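Local coordinates for protein suppressor of fused homolog (Drosophila melanogaster, PDB 6LPH) that probably binds and sequesters DNA-binding transcription factors, and is represented here by its N-terminal part, at residues 204-209 against 249-254; 177-182 against 227-232; 27-32 against 71-76; 217-220 against 224-227. One frame throughout, in Å; residues are numbered along the deposited sequence.

Contact 1. Residues 204-209 against 249-254; sequences LEQASR and LNLQDD
R209 reaches from helix 201-219 to the loop that follows helix 240-243 and holds the carbonyl oxygen of L251 with both terminal nitrogens. The bond from R209 NH2 to L251 O is 2.8 Å long and fairly straight (157° at the hydrogen), in the carbonyl plane and on a lone pair. NH1 of R209 meets the same L251 O at 3.2 Å, almost in line with the C=O bond and less straight. The oxygen lies at the edge of the guanidinium, close to its plane. NH1 also forms a salt bridge with D253 OD1 at 2.8 Å, although its hydrogen bond is weak; the carboxylate stands nearly perpendicular to the guanidinium. The contact ties the loop after a short 3-10 turn, near the end of the modelled chain, to the side of helix 201-219, at the surface of this N-terminal part of the SUFU protein. Next to the guanidinium, L251 sets its two methyls against the Q206 side chain, CD1 lying 3.5 Å from Q206 CD. Q206 and L251 both also touch F241 of helix 240-243, and L251 rests on W210.

Contact 2. Residues 177-182 against 227-232; sequences QDPQLG and GDWLVT
P179 sets CG over one face of the W229 indole, toward the rim of the ring system, in a CH-pi contact with the five-membered ring. P179 CG sits 3.5 Å from the centroid of that ring, 21° off its normal, and only 3.3 Å from W229 CG. P179 CB comes down farther along the pyrrole side, 3.5 Å from W229 CD1. At the far end of the indole, the Q180 side chain runs roughly at right angles to that of W229, Q180 CG lying 3.5 Å from W229 CH2, with the amide plane inclined by 39° to the ring. W229 chi1 of -74° keeps CG beside the backbone N and swings the indole out from the type I turn G227-L230 to lie along both residues. Farther out, D178 shapes the bend that presents them: its OD2 accepts from Q180 N at 3.0 Å, an Asx turn, and from L181 N at 2.8 Å, the second bond coming from above the carboxylate plane. R107 forms a salt bridge with D178 OD2 and also bonds to Q180 OE1, while W229 O is held by Q195 NE2. The contact thus joins an irregular part of strand 172-186 to the loop between helices 201-219 and 240-243. No hydrogen bond links the two segments directly: carbon meets an electron-rich ring face across them, and the polar groups behind, D178 and Q180 with R107, are satisfied separately, so they can fix the bend while dispersion and CH-pi attraction hold the indole against it.

Contact 3. Residues 27-32 against 71-76; sequences QVYPNQ and HWHYIS
The hydroxyl of Y29 and the imidazole of H73 meet in a 2.8 Å hydrogen bond between Y29 OH and H73 ND1, in which either may be the donor. Each group lies at the edge of the other's ring, near its plane. The rings therefore meet rim to rim, their centroids 5.9 Å apart and their planes inclined at 50°, with neither lying over the other. H73 has CG anti to its backbone N (chi1 -174°), which carries the imidazole out from strand 71-77 towards the end of helix 16-28. Y29, the first residue to leave helical geometry there, sends its phenol back to meet it. Alongside the bond, Y29 OH also passes 3.4 Å from H73 CB. I75 CD1 lies 3.9 Å above the imidazole plane, over the ring centre, and probably restricts its tilt. The other nitrogen, H73 NE2, bonds to D178 OD1, so both ring nitrogens are engaged in this buried place, and the nearby carboxylate would be expected to favour a proton on NE2. On the Y29 side, the phenol stacks on Y58 and its hydroxyl end packs beside Q180. From the tyrosine the chain folds in a type I turn, Q32 N bonding to Y29 O at 3.1 Å. The result is a helix C-terminus docked on a face of the mixed sheet, a buried Tyr-His-Asp hydrogen-bonded chain running from the helix end through H73 of strand 71-77 to D178, in the irregular part of strand 172-186, within the SUFU N-terminal fold.

Contact 4. Residues 217-220 against 224-227; sequences NFLR and QTGG
T225 has its OG1 between the backbone N and the carbonyl carbon (chi1 54°), the rotamer that turns the hydroxyl to L219 at the end of helix 201-219. There T225 OG1 donates to L219 O at 2.7 Å, approaching 24° out of the carbonyl plane and well off the C=O direction. A water binds the same hydroxyl, giving a proton to T225 OG1 at 2.7 Å and another to F218 O, also at 2.7 Å. One side chain thus reaches the carbonyls of two successive helix residues, one directly and one through water. The hydroxyl is also in hydrogen-bonding contact with D222 O, in the loop between the segments. The L219 side chain follows on, bringing CD2 to 3.9 Å from T225 CB, the two side chains crossing at about a right angle. The second junction centres on the backbone. R220 CA points its hydrogen at G227 O in a CA-H...O contact of 3.3 Å, with 154° at the hydrogen, and R220 CB and CG flank the same oxygen. G226 and G227 both have positive phi, backbone angles that favour glycine. R220 itself runs extended from CG to NE, back along the helix, where its NH1 makes a weak bond to N217 OD1 at 2.8 Å. The chain thus turns sharply at the helix end, which T225 OG1 and its water tie to the following loop. L219 and R220 pack on L230 of that loop, while F218, L219 and T225 reach helix 240-243 through V240, F241 and L243, and the F218 ring meets that of W210, about two turns earlier on helix 201-219.

Contacts 1 and 4 both use helix 201-219, with centres about 17 Å apart, and 217-220 against 224-227 is nested within the loop that contact 1 closes; they touch where N250 ND2 comes 3.3 Å from F218 CZ. Contact 4 shares G227 with contact 2, whose V231 N lies 3.0 Å from G226 O, a probable hydrogen bond, and the two centres are about 10 Å apart. Contact 2 in turn adjoins contact 3 on the same sheet, centre to centre about 12 Å, through D178 OD1 and H73 NE2 at 2.9 Å. Contacts 1 and 3 lie on opposite sides of the chain's centre, about 34 Å between centres.

Contact 1. Residues 204-209 against 249-254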
loop_
_atom_site.group_PDB
_atom_site.type_symbol
_atom_site.label_atom_id
_atom_site.label_comp_id
_atom_site.label_asym_id
_atom_site.label_seq_id
_atom_site.Cartn_x
_atom_site.Cartn_y
_atom_site.Cartn_z
ATOM N N LEU A 204 0.822 -13.968 10.938
ATOM C CA LEU A 204 1.487 -12.933 11.729
ATOM C C LEU A 204 2.272 -13.590 12.861
ATOM O O LEU A 204 3.446 -13.283 13.079
ATOM C CB LEU A 204 0.484 -11.923 12.310
ATOM C CG LEU A 204 1.176 -11.068 13.375
ATOM C CD1 LEU A 204 2.062 -10.044 12.678
ATOM C CD2 LEU A 204 0.199 -10.432 14.354
ATOM N N GLU A 205 1.623 -14.516 13.554
ATOM C CA GLU A 205 2.278 -15.202 14.673
ATOM C C GLU A 205 3.614 -15.820 14.242
ATOM O O GLU A 205 4.619 -15.659 14.929
ATOM C CB GLU A 205 1.337 -16.248 15.300
ATOM C CG GLU A 205 1.597 -16.457 16.776
ATOM C CD GLU A 205 0.331 -16.384 17.642
ATOM O OE1 GLU A 205 0.364 -16.967 18.744
ATOM O OE2 GLU A 205 -0.699 -15.756 17.239
ATOM N N GLN A 206 3.624 -16.487 13.085
ATOM C CA GLN A 206 4.811 -17.203 12.639
ATOM C C GLN A 206 5.872 -16.287 12.045
ATOM O O GLN A 206 7.062 -16.583 12.131
ATOM C CB GLN A 206 4.465 -18.379 11.708
ATOM C CG GLN A 206 3.474 -19.381 12.321
ATOM C CD GLN A 206 3.910 -19.963 13.671
ATOM O OE1 GLN A 206 3.065 -20.345 14.509
ATOM N NE2 GLN A 206 5.224 -20.049 13.885
ATOM N N ALA A 207 5.449 -15.172 11.444
ATOM C CA ALA A 207 6.404 -14.177 10.959
ATOM C C ALA A 207 7.137 -13.570 12.154
ATOM O O ALA A 207 8.351 -13.272 12.087
ATOM C CB ALA A 207 5.689 -13.103 10.163
ATOM N N SER A 208 6.390 -13.404 13.247
ATOM C CA SER A 208 6.927 -12.828 14.491
ATOM C C SER A 208 7.824 -13.822 15.218
ATOM O O SER A 208 8.940 -13.480 15.600
ATOM C CB SER A 208 5.786 -12.357 15.413
ATOM O OG SER A 208 6.283 -11.735 16.591
ATOM N N ARG A 209 7.357 -15.058 15.402
ATOM C CA ARG A 209 8.150 -15.997 16.206
ATOM C C ARG A 209 9.241 -16.692 15.387
ATOM O O ARG A 209 10.246 -17.087 15.939
ATOM C CB ARG A 209 7.300 -17.010 16.973
ATOM C CG ARG A 209 6.498 -17.975 16.126
ATOM C CD ARG A 209 5.792 -19.022 17.010
ATOM N NE ARG A 209 6.784 -19.922 17.592
ATOM C CZ ARG A 209 7.341 -20.947 16.947
ATOM N NH1 ARG A 209 8.253 -21.696 17.544
ATOM N NH2 ARG A 209 6.990 -21.226 15.702
ATOM N N LEU A 249 6.049 -27.454 9.196
ATOM C CA LEU A 249 7.262 -28.183 9.596
ATOM C C LEU A 249 8.448 -27.254 9.868
ATOM O O LEU A 249 9.347 -27.589 10.638
ATOM C CB LEU A 249 7.615 -29.264 8.570
ATOM C CG LEU A 249 6.673 -30.478 8.595
ATOM C CD1 LEU A 249 7.022 -31.476 7.503
ATOM C CD2 LEU A 249 6.670 -31.181 9.944
ATOM N N ASN A 250 8.413 -26.074 9.263
ATOM C CA ASN A 250 9.487 -25.082 9.416
ATOM C C ASN A 250 9.407 -24.319 10.743
ATOM O O ASN A 250 10.328 -23.585 11.091
ATOM C CB ASN A 250 9.461 -24.083 8.250
ATOM C CG ASN A 250 9.489 -24.761 6.907
ATOM O OD1 ASN A 250 10.545 -24.904 6.304
ATOM N ND2 ASN A 250 8.321 -25.193 6.427
ATOM N N LEU A 251 8.317 -24.521 11.485
ATOM C CA LEU A 251 7.999 -23.697 12.654
ATOM C C LEU A 251 8.433 -24.279 14.005
ATOM O O LEU A 251 8.356 -23.592 15.025
ATOM C CB LEU A 251 6.498 -23.410 12.694
ATOM C CG LEU A 251 5.801 -22.917 11.425
ATOM C CD1 LEU A 251 4.309 -22.807 11.728
ATOM C CD2 LEU A 251 6.362 -21.595 10.912
ATOM N N GLN A 252 8.868 -25.537 14.010
ATOM C CA GLN A 252 9.211 -26.242 15.240
ATOM C C GLN A 252 10.458 -25.653 15.908
ATOM O O GLN A 252 11.454 -25.362 15.238
ATOM C CB GLN A 252 9.409 -27.731 14.944
ATOM C CG GLN A 252 8.165 -28.434 14.392
ATOM C CD GLN A 252 8.481 -29.674 13.556
ATOM O OE1 GLN A 252 9.507 -29.736 12.871
ATOM N NE2 GLN A 252 7.576 -30.662 13.585
ATOM N N ASP A 253 10.393 -25.446 17.221
ATOM C CA ASP A 253 11.592 -25.073 17.991
ATOM C C ASP A 253 12.492 -26.293 18.037
ATOM O O ASP A 253 12.028 -27.413 18.298
ATOM C CB ASP A 253 11.253 -24.684 19.430
ATOM C CG ASP A 253 10.150 -23.650 19.529
ATOM O OD1 ASP A 253 10.389 -22.471 19.188
ATOM O OD2 ASP A 253 9.047 -24.016 19.987
ATOM N N ASP A 254 13.780 -26.101 17.791
ATOM C CA ASP A 254 14.669 -27.246 17.897
ATOM C C ASP A 254 15.516 -27.221 19.150
ATOM O O ASP A 254 16.263 -26.275 19.404
ATOM C CB ASP A 254 15.535 -27.446 16.655
ATOM C CG ASP A 254 15.589 -28.900 16.224
ATOM O OD1 ASP A 254 15.478 -29.799 17.098
ATOM O OD2 ASP A 254 15.724 -29.145 15.007
#

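Contact 2. Residues 177-182 against 227-232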
loop_
_atom_site.group_PDB
_atom_site.type_symbol
_atom_site.label_atom_id
_atom_site.label_comp_id
_atom_site.label_asym_id
_atom_site.label_seq_id
_atom_site.Cartn_x
_atom_site.Cartn_y
_atom_site.Cartn_z
ATOM N N GLN A 177 9.217 -6.425 -0.341
ATOM C CA GLN A 177 9.694 -5.497 -1.345
ATOM C C GLN A 177 8.671 -5.529 -2.481
ATOM O O GLN A 177 8.273 -6.601 -2.908
ATOM C CB GLN A 177 11.063 -5.895 -1.879
ATOM C CG GLN A 177 11.554 -4.848 -2.876
ATOM C CD GLN A 177 12.904 -5.184 -3.431
ATOM O OE1 GLN A 177 13.353 -6.329 -3.377
ATOM N NE2 GLN A 177 13.562 -4.194 -3.966
ATOM N N ASP A 178 8.227 -4.364 -2.933
ATOM C CA ASP A 178 7.358 -4.282 -4.111
ATOM C C ASP A 178 8.056 -4.904 -5.342
ATOM O O ASP A 178 9.098 -4.424 -5.760
ATOM C CB ASP A 178 6.922 -2.815 -4.374
ATOM C CG ASP A 178 5.857 -2.715 -5.454
ATOM O OD1 ASP A 178 4.746 -2.256 -5.116
ATOM O OD2 ASP A 178 6.114 -3.115 -6.624
ATOM N N PRO A 179 7.473 -5.971 -5.920
ATOM C CA PRO A 179 8.119 -6.729 -6.997
ATOM C C PRO A 179 8.342 -5.907 -8.283
ATOM O O PRO A 179 9.298 -6.157 -9.014
ATOM C CB PRO A 179 7.130 -7.889 -7.257
ATOM C CG PRO A 179 5.804 -7.364 -6.807
ATOM C CD PRO A 179 6.094 -6.441 -5.651
ATOM N N GLN A 180 7.457 -4.952 -8.556
ATOM C CA GLN A 180 7.555 -4.080 -9.739
ATOM C C GLN A 180 8.452 -2.892 -9.468
ATOM O O GLN A 180 9.277 -2.503 -10.311
ATOM C CB GLN A 180 6.185 -3.471 -10.021
ATOM C CG GLN A 180 5.565 -3.943 -11.267
ATOM C CD GLN A 180 4.168 -3.422 -11.414
ATOM O OE1 GLN A 180 3.492 -3.094 -10.421
ATOM N NE2 GLN A 180 3.715 -3.335 -12.661
ATOM N N LEU A 181 8.252 -2.276 -8.309
ATOM C CA LEU A 181 8.871 -0.963 -8.071
ATOM C C LEU A 181 10.272 -1.066 -7.505
ATOM O O LEU A 181 11.098 -0.203 -7.771
ATOM C CB LEU A 181 8.003 -0.072 -7.190
ATOM C CG LEU A 181 6.581 0.157 -7.717
ATOM C CD1 LEU A 181 5.848 1.142 -6.828
ATOM C CD2 LEU A 181 6.615 0.626 -9.161
ATOM N N GLY A 182 10.514 -2.115 -6.716
ATOM C CA GLY A 182 11.830 -2.341 -6.122
ATOM C C GLY A 182 12.321 -1.164 -5.282
ATOM O O GLY A 182 11.599 -0.622 -4.453
ATOM N N GLY A 227 -0.089 -15.173 -4.852
ATOM C CA GLY A 227 0.791 -15.374 -6.007
ATOM C C GLY A 227 2.149 -14.687 -5.872
ATOM O O GLY A 227 2.510 -14.163 -4.789
ATOM N N ASP A 228 2.897 -14.669 -6.977
ATOM C CA ASP A 228 4.258 -14.110 -6.995
ATOM C C ASP A 228 4.368 -12.710 -6.402
ATOM O O ASP A 228 5.363 -12.381 -5.733
ATOM C CB ASP A 228 4.690 -13.975 -8.444
ATOM C CG ASP A 228 5.954 -14.663 -8.733
ATOM O OD1 ASP A 228 6.944 -14.401 -7.998
ATOM O OD2 ASP A 228 5.963 -15.467 -9.718
ATOM N N TRP A 229 3.360 -11.871 -6.659
ATOM C CA TRP A 229 3.440 -10.465 -6.252
ATOM C C TRP A 229 2.717 -10.122 -4.990
ATOM O O TRP A 229 2.520 -8.935 -4.705
ATOM C CB TRP A 229 2.931 -9.561 -7.360
ATOM C CG TRP A 229 3.865 -9.424 -8.528
ATOM C CD1 TRP A 229 4.994 -10.191 -8.837
ATOM C CD2 TRP A 229 3.730 -8.475 -9.630
ATOM N NE1 TRP A 229 5.553 -9.776 -10.014
ATOM C CE2 TRP A 229 4.847 -8.748 -10.545
ATOM C CE3 TRP A 229 2.822 -7.461 -9.942
ATOM C CZ2 TRP A 229 5.033 -8.013 -11.718
ATOM C CZ3 TRP A 229 3.026 -6.720 -11.125
ATOM C CH2 TRP A 229 4.099 -6.999 -11.987
ATOM N N LEU A 230 2.325 -11.149 -4.229
ATOM C CA LEU A 230 1.767 -10.977 -2.876
ATOM C C LEU A 230 0.571 -10.015 -2.865
ATOM O O LEU A 230 0.534 -9.042 -2.128
ATOM C CB LEU A 230 2.867 -10.552 -1.884
ATOM C CG LEU A 230 3.931 -11.632 -1.603
ATOM C CD1 LEU A 230 5.155 -11.072 -0.875
ATOM C CD2 LEU A 230 3.341 -12.825 -0.853
ATOM N N VAL A 231 -0.406 -10.298 -3.716
ATOM C CA VAL A 231 -1.616 -9.518 -3.753
ATOM C C VAL A 231 -2.459 -9.891 -2.535
ATOM O O VAL A 231 -2.632 -11.075 -2.220
ATOM C CB VAL A 231 -2.391 -9.784 -5.062
ATOM C CG1 VAL A 231 -3.797 -9.156 -5.026
ATOM C CG2 VAL A 231 -1.574 -9.276 -6.254
ATOM N N THR A 232 -2.977 -8.881 -1.857
ATOM C CA THR A 232 -3.897 -9.124 -0.728
ATOM C C THR A 232 -5.354 -9.288 -1.179
ATOM O O THR A 232 -5.890 -8.400 -1.850
ATOM C CB THR A 232 -3.832 -7.953 0.259
ATOM O OG1 THR A 232 -2.491 -7.821 0.730
ATOM C CG2 THR A 232 -4.805 -8.156 1.450
#

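Contact 3. Residues 27-32 against 71-76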
loop_
_atom_site.group_PDB
_atom_site.type_symbol
_atom_site.label_atom_id
_atom_site.label_comp_id
_atom_site.label_asym_id
_atom_site.label_seq_id
_atom_site.Cartn_x
_atom_site.Cartn_y
_atom_site.Cartn_z
ATOM N N GLN A 27 7.435 4.727 -16.021
ATOM C CA GLN A 27 8.156 3.673 -16.735
ATOM C C GLN A 27 7.480 2.335 -16.511
ATOM O O GLN A 27 7.482 1.459 -17.381
ATOM C CB GLN A 27 9.575 3.557 -16.193
ATOM C CG GLN A 27 10.433 4.786 -16.428
ATOM C CD GLN A 27 11.071 4.822 -17.797
ATOM O OE1 GLN A 27 12.283 4.985 -17.905
ATOM N NE2 GLN A 27 10.278 4.680 -18.844
ATOM N N VAL A 28 6.928 2.173 -15.318
ATOM C CA VAL A 28 6.307 0.928 -14.936
ATOM C C VAL A 28 4.874 0.884 -15.510
ATOM O O VAL A 28 4.376 -0.167 -15.903
ATOM C CB VAL A 28 6.334 0.768 -13.389
ATOM C CG1 VAL A 28 5.445 -0.395 -12.910
ATOM C CG2 VAL A 28 7.752 0.528 -12.916
ATOM N N TYR A 29 4.229 2.036 -15.592
ATOM C CA TYR A 29 2.843 2.107 -16.078
ATOM C C TYR A 29 2.761 3.103 -17.223
ATOM O O TYR A 29 2.102 4.141 -17.081
ATOM C CB TYR A 29 1.915 2.575 -14.947
ATOM C CG TYR A 29 1.561 1.512 -13.909
ATOM C CD1 TYR A 29 2.111 1.560 -12.606
ATOM C CD2 TYR A 29 0.660 0.492 -14.211
ATOM C CE1 TYR A 29 1.781 0.604 -11.668
ATOM C CE2 TYR A 29 0.328 -0.480 -13.280
ATOM C CZ TYR A 29 0.890 -0.413 -12.006
ATOM O OH TYR A 29 0.573 -1.360 -11.057
ATOM N N PRO A 30 3.435 2.812 -18.361
ATOM C CA PRO A 30 3.436 3.769 -19.482
ATOM C C PRO A 30 2.030 4.023 -20.042
ATOM O O PRO A 30 1.747 5.117 -20.542
ATOM C CB PRO A 30 4.315 3.085 -20.537
ATOM C CG PRO A 30 4.325 1.631 -20.168
ATOM C CD PRO A 30 4.195 1.586 -18.675
ATOM N N ASN A 31 1.138 3.050 -19.911
ATOM C CA ASN A 31 -0.239 3.225 -20.425
ATOM C C ASN A 31 -1.259 3.770 -19.436
ATOM O O ASN A 31 -2.456 3.823 -19.737
ATOM C CB ASN A 31 -0.717 1.940 -21.082
ATOM C CG ASN A 31 0.247 1.467 -22.130
ATOM O OD1 ASN A 31 0.612 2.232 -23.016
ATOM N ND2 ASN A 31 0.717 0.239 -22.005
ATOM N N GLN A 32 -0.778 4.183 -18.265
ATOM C CA GLN A 32 -1.576 4.931 -17.299
ATOM C C GLN A 32 -0.850 6.211 -16.889
ATOM O O GLN A 32 -0.394 6.333 -15.740
ATOM C CB GLN A 32 -1.921 4.054 -16.071
ATOM C CG GLN A 32 -2.939 2.977 -16.392
ATOM C CD GLN A 32 -3.225 2.034 -15.236
ATOM O OE1 GLN A 32 -3.900 2.407 -14.296
ATOM N NE2 GLN A 32 -2.714 0.798 -15.312
ATOM N N HIS A 71 -5.666 -6.603 -10.110
ATOM C CA HIS A 71 -5.717 -5.957 -8.814
ATOM C C HIS A 71 -5.536 -4.466 -8.923
ATOM O O HIS A 71 -5.213 -3.927 -10.002
ATOM C CB HIS A 71 -4.697 -6.588 -7.868
ATOM C CG HIS A 71 -3.239 -6.364 -8.263
ATOM N ND1 HIS A 71 -2.559 -7.204 -9.095
ATOM C CD2 HIS A 71 -2.323 -5.414 -7.840
ATOM C CE1 HIS A 71 -1.287 -6.781 -9.220
ATOM N NE2 HIS A 71 -1.145 -5.672 -8.468
ATOM N N TRP A 72 -5.772 -3.798 -7.794
ATOM C CA TRP A 72 -5.538 -2.380 -7.639
ATOM C C TRP A 72 -4.208 -2.169 -6.952
ATOM O O TRP A 72 -3.924 -2.845 -5.961
ATOM C CB TRP A 72 -6.630 -1.828 -6.757
ATOM C CG TRP A 72 -8.035 -2.065 -7.267
ATOM C CD1 TRP A 72 -9.046 -2.829 -6.679
ATOM C CD2 TRP A 72 -8.631 -1.505 -8.464
ATOM N NE1 TRP A 72 -10.219 -2.764 -7.425
ATOM C CE2 TRP A 72 -10.030 -1.994 -8.508
ATOM C CE3 TRP A 72 -8.183 -0.680 -9.472
ATOM C CZ2 TRP A 72 -10.886 -1.658 -9.534
ATOM C CZ3 TRP A 72 -9.075 -0.355 -10.512
ATOM C CH2 TRP A 72 -10.382 -0.820 -10.526
ATOM N N HIS A 73 -3.376 -1.245 -7.449
ATOM C CA HIS A 73 -2.007 -1.022 -6.890
ATOM C C HIS A 73 -1.941 0.407 -6.350
ATOM O O HIS A 73 -2.196 1.382 -7.101
ATOM C CB HIS A 73 -0.997 -1.247 -7.990
ATOM C CG HIS A 73 0.457 -1.203 -7.561
ATOM N ND1 HIS A 73 1.455 -1.035 -8.465
ATOM C CD2 HIS A 73 1.076 -1.326 -6.316
ATOM C CE1 HIS A 73 2.659 -1.055 -7.845
ATOM N NE2 HIS A 73 2.444 -1.254 -6.533
ATOM N N TYR A 74 -1.682 0.534 -5.049
ATOM C CA TYR A 74 -1.644 1.834 -4.381
ATOM C C TYR A 74 -0.204 2.218 -4.062
ATOM O O TYR A 74 0.550 1.363 -3.609
ATOM C CB TYR A 74 -2.392 1.736 -3.058
ATOM C CG TYR A 74 -3.852 1.378 -3.300
ATOM C CD1 TYR A 74 -4.242 0.054 -3.497
ATOM C CD2 TYR A 74 -4.812 2.375 -3.396
ATOM C CE1 TYR A 74 -5.619 -0.275 -3.709
ATOM C CE2 TYR A 74 -6.195 2.055 -3.593
ATOM C CZ TYR A 74 -6.560 0.717 -3.778
ATOM O OH TYR A 74 -7.877 0.373 -4.020
ATOM N N ILE A 75 0.164 3.485 -4.294
ATOM C CA ILE A 75 1.565 3.968 -3.982
ATOM C C ILE A 75 1.504 5.304 -3.243
ATOM O O ILE A 75 0.848 6.236 -3.719
ATOM C CB ILE A 75 2.470 4.072 -5.227
ATOM C CG1 ILE A 75 2.496 2.752 -5.997
ATOM C CG2 ILE A 75 3.925 4.458 -4.813
ATOM C CD1 ILE A 75 1.555 2.729 -7.172
ATOM N N SER A 76 2.154 5.391 -2.067
ATOM C CA SER A 76 2.107 6.613 -1.240
ATOM C C SER A 76 3.203 7.591 -1.611
ATOM O O SER A 76 4.260 7.197 -2.153
ATOM C CB SER A 76 2.283 6.272 0.260
ATOM O OG SER A 76 3.666 5.978 0.577
#

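Contact 4. Residues 217-220 against 224-227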
loop_
_atom_site.group_PDB
_atom_site.type_symbol
_atom_site.label_atom_id
_atom_site.label_comp_id
_atom_site.label_asym_id
_atom_site.label_seq_id
_atom_site.Cartn_x
_atom_site.Cartn_y
_atom_site.Cartn_z
ATOM N N ASN A 217 7.537 -15.962 1.653
ATOM C CA ASN A 217 7.935 -16.939 0.657
ATOM C C ASN A 217 6.891 -18.023 0.501
ATOM O O ASN A 217 6.619 -18.451 -0.639
ATOM C CB ASN A 217 9.275 -17.579 1.004
ATOM C CG ASN A 217 10.461 -16.737 0.569
ATOM O OD1 ASN A 217 10.345 -15.889 -0.323
ATOM N ND2 ASN A 217 11.620 -16.969 1.197
ATOM N N PHE A 218 6.299 -18.446 1.629
ATOM C CA PHE A 218 5.191 -19.422 1.606
ATOM C C PHE A 218 3.995 -18.874 0.832
ATOM O O PHE A 218 3.435 -19.568 -0.020
ATOM C CB PHE A 218 4.706 -19.778 3.023
ATOM C CG PHE A 218 5.664 -20.619 3.826
ATOM C CD1 PHE A 218 6.618 -21.448 3.205
ATOM C CD2 PHE A 218 5.586 -20.605 5.232
ATOM C CE1 PHE A 218 7.484 -22.232 3.971
ATOM C CE2 PHE A 218 6.443 -21.397 6.000
ATOM C CZ PHE A 218 7.400 -22.194 5.367
ATOM N N LEU A 219 3.605 -17.631 1.145
ATOM C CA LEU A 219 2.469 -16.952 0.494
ATOM C C LEU A 219 2.605 -16.814 -1.024
ATOM O O LEU A 219 1.614 -16.908 -1.756
ATOM C CB LEU A 219 2.234 -15.573 1.130
ATOM C CG LEU A 219 1.837 -15.542 2.621
ATOM C CD1 LEU A 219 1.924 -14.121 3.172
ATOM C CD2 LEU A 219 0.430 -16.088 2.820
ATOM N N ARG A 220 3.838 -16.619 -1.486
ATOM C CA ARG A 220 4.120 -16.402 -2.905
ATOM C C ARG A 220 3.912 -17.626 -3.773
ATOM O O ARG A 220 3.864 -17.500 -5.004
ATOM C CB ARG A 220 5.578 -15.971 -3.116
ATOM C CG ARG A 220 5.898 -14.525 -2.851
ATOM C CD ARG A 220 7.400 -14.276 -3.085
ATOM N NE ARG A 220 7.791 -12.904 -2.702
ATOM C CZ ARG A 220 8.566 -12.566 -1.660
ATOM N NH1 ARG A 220 9.070 -13.482 -0.835
ATOM N NH2 ARG A 220 8.833 -11.286 -1.414
ATOM N N GLN A 224 -3.775 -18.682 -4.550
ATOM C CA GLN A 224 -4.762 -18.572 -3.458
ATOM C C GLN A 224 -4.249 -17.713 -2.291
ATOM O O GLN A 224 -5.037 -17.081 -1.595
ATOM C CB GLN A 224 -5.153 -19.960 -2.942
ATOM C CG GLN A 224 -5.778 -20.856 -4.005
ATOM C CD GLN A 224 -6.060 -22.269 -3.502
ATOM O OE1 GLN A 224 -7.041 -22.511 -2.775
ATOM N NE2 GLN A 224 -5.213 -23.218 -3.908
ATOM N N THR A 225 -2.932 -17.669 -2.092
ATOM C CA THR A 225 -2.368 -16.892 -0.980
ATOM C C THR A 225 -1.654 -15.580 -1.405
ATOM O O THR A 225 -1.014 -14.916 -0.576
ATOM C CB THR A 225 -1.436 -17.764 -0.104
ATOM O OG1 THR A 225 -0.448 -18.383 -0.945
ATOM C CG2 THR A 225 -2.242 -18.857 0.615
ATOM N N GLY A 226 -1.800 -15.199 -2.679
ATOM C CA GLY A 226 -1.306 -13.919 -3.156
ATOM C C GLY A 226 -0.498 -13.969 -4.453
ATOM O O GLY A 226 -0.277 -12.933 -5.086
ATOM N N GLY A 227 -0.089 -15.173 -4.852
ATOM C CA GLY A 227 0.791 -15.374 -6.007
ATOM C C GLY A 227 2.149 -14.687 -5.872
ATOM O O GLY A 227 2.510 -14.163 -4.789
HETATM O O HOH W 1 1.131 -20.622 -0.902
#